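Side-chain contact in flavin reductase (Uncultured bacterium, PDB 5CHO), which probably reduces flavin as the reductase component of a bacterial two-component tryptophan halogenase, supplying reduced flavin to the halogenating partner: residues A[179-183]-A[184-188]. Residues are numbered along the deposited sequence; the frame is centred on the assembly and turned at random.
Sequences LVYHS and GQFRG. With FAD (flavin-adenine dinucleotide), chain I.
Leu179 lays a methyl against the ring of Phe186, Leu179 CD1 lying 4.0 Å from Phe186 CD2, on the face of the hairpin that Tyr181 shares; Gln106 of helix 106-111 touches both Leu179 and Phe186. Next, Val180 pairs with Arg187 through two backbone hydrogen bonds, Val180 N to Arg187 O and Arg187 N to Val180 O, the latter 2.7 Å. With CG of Tyr181 anti to the backbone N (chi1 -173°), its ring leans across to the neighbouring strand, and Tyr181 CD1 stands 3.8 Å above the centre of the Phe186 ring. This is an edge-to-face pair, planes at 50° and centroids 5.0 Å apart. The outer end of the tyrosine reaches over the turn, Tyr181 OH lying 3.5 Å from Gly184 CA. The flavin's dimethyl edge meets both rings: C7M sits over a face of Tyr181, whereas C8M approaches the edge of Phe186, 3.7 Å from Phe186 CZ. His182 closes the ladder with two more backbone bonds to Gln185. At Ser183, OG bonds to Arg172 and Asp191 of the second subunit, tying the turn to the dimer interface. Ser183 and Gly184, both with positive phi, centre a type I' turn: a two-residue beta hairpin whose aromatic face lines the FAD pocket.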
loop_
_atom_site.group_PDB
_atom_site.type_symbol
_atom_site.label_atom_id
_atom_site.label_comp_id
_atom_site.label_asym_id
_atom_site.label_seq_id
_atom_site.Cartn_x
_atom_site.Cartn_y
_atom_site.Cartn_z
ATOM N N LEU A 179 -6.649 -12.688 -1.810
ATOM C CA LEU A 179 -5.257 -13.083 -1.675
ATOM C C LEU A 179 -4.533 -12.018 -0.881
ATOM O O LEU A 179 -4.576 -10.836 -1.221
ATOM C CB LEU A 179 -4.597 -13.282 -3.037
ATOM C CG LEU A 179 -3.184 -13.867 -2.995
ATOM C CD1 LEU A 179 -3.189 -15.234 -2.331
ATOM C CD2 LEU A 179 -2.596 -13.961 -4.399
ATOM N N VAL A 180 -3.867 -12.453 0.178
ATOM C CA VAL A 180 -3.156 -11.548 1.058
ATOM C C VAL A 180 -1.717 -12.008 1.218
ATOM O O VAL A 180 -1.444 -13.206 1.299
ATOM C CB VAL A 180 -3.872 -11.460 2.419
ATOM C CG1 VAL A 180 -2.986 -10.822 3.479
ATOM C CG2 VAL A 180 -5.169 -10.682 2.253
ATOM N N TYR A 181 -0.804 -11.044 1.258
ATOM C CA TYR A 181 0.611 -11.326 1.428
ATOM C C TYR A 181 1.092 -10.724 2.737
ATOM O O TYR A 181 1.137 -9.504 2.890
ATOM C CB TYR A 181 1.416 -10.771 0.251
ATOM C CG TYR A 181 2.867 -11.174 0.263
ATOM C CD1 TYR A 181 3.239 -12.500 0.098
ATOM C CD2 TYR A 181 3.869 -10.225 0.424
ATOM C CE1 TYR A 181 4.573 -12.874 0.104
ATOM C CE2 TYR A 181 5.201 -10.587 0.428
ATOM C CZ TYR A 181 5.546 -11.912 0.269
ATOM O OH TYR A 181 6.870 -12.281 0.278
ATOM N N HIS A 182 1.445 -11.592 3.681
ATOM C CA HIS A 182 1.865 -11.157 5.008
ATOM C C HIS A 182 2.917 -12.083 5.612
ATOM O O HIS A 182 2.827 -13.305 5.485
ATOM C CB HIS A 182 0.662 -11.082 5.944
ATOM C CG HIS A 182 1.012 -10.640 7.327
ATOM N ND1 HIS A 182 0.995 -11.493 8.409
ATOM C CD2 HIS A 182 1.384 -9.430 7.809
ATOM C CE1 HIS A 182 1.350 -10.831 9.494
ATOM N NE2 HIS A 182 1.588 -9.576 9.158
ATOM N N SER A 183 3.912 -11.487 6.265
ATOM C CA SER A 183 5.016 -12.231 6.868
ATOM C C SER A 183 5.684 -13.120 5.829
ATOM O O SER A 183 6.152 -14.213 6.142
ATOM C CB SER A 183 4.526 -13.066 8.061
ATOM O OG SER A 183 4.552 -12.307 9.252
ATOM N N GLY A 184 5.733 -12.640 4.590
ATOM C CA GLY A 184 6.335 -13.395 3.506
ATOM C C GLY A 184 5.542 -14.624 3.113
ATOM O O GLY A 184 6.052 -15.481 2.396
ATOM N N GLN A 185 4.300 -14.705 3.582
ATOM C CA GLN A 185 3.415 -15.823 3.262
ATOM C C GLN A 185 2.217 -15.353 2.472
ATOM O O GLN A 185 1.736 -14.237 2.667
ATOM C CB GLN A 185 2.912 -16.523 4.527
ATOM C CG GLN A 185 3.960 -17.199 5.387
ATOM C CD GLN A 185 4.656 -18.329 4.664
ATOM O OE1 GLN A 185 4.012 -19.124 3.980
ATOM N NE2 GLN A 185 5.967 -18.439 4.855
ATOM N N PHE A 186 1.732 -16.213 1.582
ATOM C CA PHE A 186 0.458 -15.962 0.935
ATOM C C PHE A 186 -0.637 -16.518 1.837
ATOM O O PHE A 186 -0.498 -17.604 2.407
ATOM C CB PHE A 186 0.409 -16.581 -0.466
ATOM C CG PHE A 186 1.253 -15.851 -1.469
ATOM C CD1 PHE A 186 2.529 -16.290 -1.777
ATOM C CD2 PHE A 186 0.775 -14.708 -2.084
ATOM C CE1 PHE A 186 3.307 -15.609 -2.690
ATOM C CE2 PHE A 186 1.547 -14.022 -2.999
ATOM C CZ PHE A 186 2.816 -14.473 -3.303
ATOM N N ARG A 187 -1.724 -15.763 1.957
ATOM C CA ARG A 187 -2.829 -16.128 2.833
ATOM C C ARG A 187 -4.139 -15.875 2.131
ATOM O O ARG A 187 -4.219 -15.077 1.194
ATOM C CB ARG A 187 -2.798 -15.343 4.151
ATOM C CG ARG A 187 -1.516 -15.523 4.919
ATOM C CD ARG A 187 -1.451 -16.910 5.548
ATOM N NE ARG A 187 -0.165 -17.142 6.198
ATOM C CZ ARG A 187 0.126 -16.878 7.466
ATOM N NH1 ARG A 187 -0.803 -16.472 8.319
ATOM N NH2 ARG A 187 1.361 -17.091 7.893
ATOM N N GLY A 188 -5.159 -16.590 2.583
ATOM C CA GLY A 188 -6.508 -16.371 2.112
ATOM C C GLY A 188 -7.264 -15.596 3.168
ATOM O O GLY A 188 -7.281 -15.977 4.337
HETATM P PA FAD I . 12.022 -8.401 -14.290
HETATM O O1A FAD I . 12.556 -8.192 -15.678
HETATM O O2A FAD I . 11.514 -9.780 -14.129
HETATM O O5B FAD I . 13.200 -8.162 -13.205
HETATM C C5B FAD I . 12.909 -8.411 -11.824
HETATM C C4B FAD I . 14.241 -8.452 -10.987
HETATM O O4B FAD I . 14.902 -9.516 -11.288
HETATM C C3B FAD I . 15.127 -7.269 -11.358
HETATM O O3B FAD I . 15.741 -6.738 -10.234
HETATM C C2B FAD I . 16.171 -7.839 -12.317
HETATM O O2B FAD I . 17.534 -7.198 -12.062
HETATM C C1B FAD I . 16.251 -9.094 -12.048
HETATM N N9A FAD I . 16.360 -9.838 -13.249
HETATM C C8A FAD I . 15.371 -10.488 -13.908
HETATM N N7A FAD I . 15.914 -11.064 -15.010
HETATM C C5A FAD I . 17.237 -10.765 -15.030
HETATM C C6A FAD I . 18.254 -11.085 -15.918
HETATM N N6A FAD I . 18.310 -11.863 -17.146
HETATM N N1A FAD I . 19.513 -10.647 -15.689
HETATM C C2A FAD I . 19.791 -9.882 -14.585
HETATM N N3A FAD I . 18.788 -9.557 -13.709
HETATM C C4A FAD I . 17.512 -10.004 -13.937
HETATM N N1 FAD I . 8.141 -5.905 -7.688
HETATM C C2 FAD I . 8.091 -4.449 -7.809
HETATM O O2 FAD I . 8.908 -3.856 -8.523
HETATM N N3 FAD I . 7.083 -3.689 -7.078
HETATM C C4 FAD I . 6.146 -4.377 -6.250
HETATM O O4 FAD I . 5.351 -3.774 -5.678
HETATM C C4X FAD I . 6.209 -5.869 -6.134
HETATM N N5 FAD I . 5.282 -6.580 -5.308
HETATM C C5X FAD I . 5.341 -8.059 -5.205
HETATM C C6 FAD I . 4.415 -8.767 -4.383
HETATM C C7 FAD I . 4.483 -10.165 -4.286
HETATM C C7M FAD I . 3.338 -10.597 -3.321
HETATM C C8 FAD I . 5.462 -10.851 -5.009
HETATM C C8M FAD I . 5.428 -12.404 -4.817
HETATM C C9 FAD I . 6.368 -10.150 -5.815
HETATM C C9A FAD I . 6.316 -8.752 -5.915
HETATM N N10 FAD I . 7.269 -8.039 -6.762
HETATM C C10 FAD I . 7.204 -6.595 -6.860
HETATM C "C1'" FAD I . 8.325 -8.765 -7.528
HETATM C "C2'" FAD I . 7.993 -8.760 -9.034
HETATM O "O2'" FAD I . 6.724 -9.307 -9.225
HETATM C "C3'" FAD I . 9.036 -9.587 -9.747
HETATM O "O3'" FAD I . 10.281 -8.974 -9.609
HETATM C "C4'" FAD I . 8.698 -9.718 -11.236
HETATM O "O4'" FAD I . 9.490 -10.685 -11.794
HETATM C "C5'" FAD I . 8.959 -8.377 -11.953
HETATM O "O5'" FAD I . 8.651 -8.509 -13.336
HETATM P P FAD I . 9.369 -7.526 -14.402
HETATM O O1P FAD I . 9.308 -8.150 -15.772
HETATM O O2P FAD I . 8.677 -6.157 -14.403
HETATM O O3P FAD I . 10.869 -7.354 -13.973
#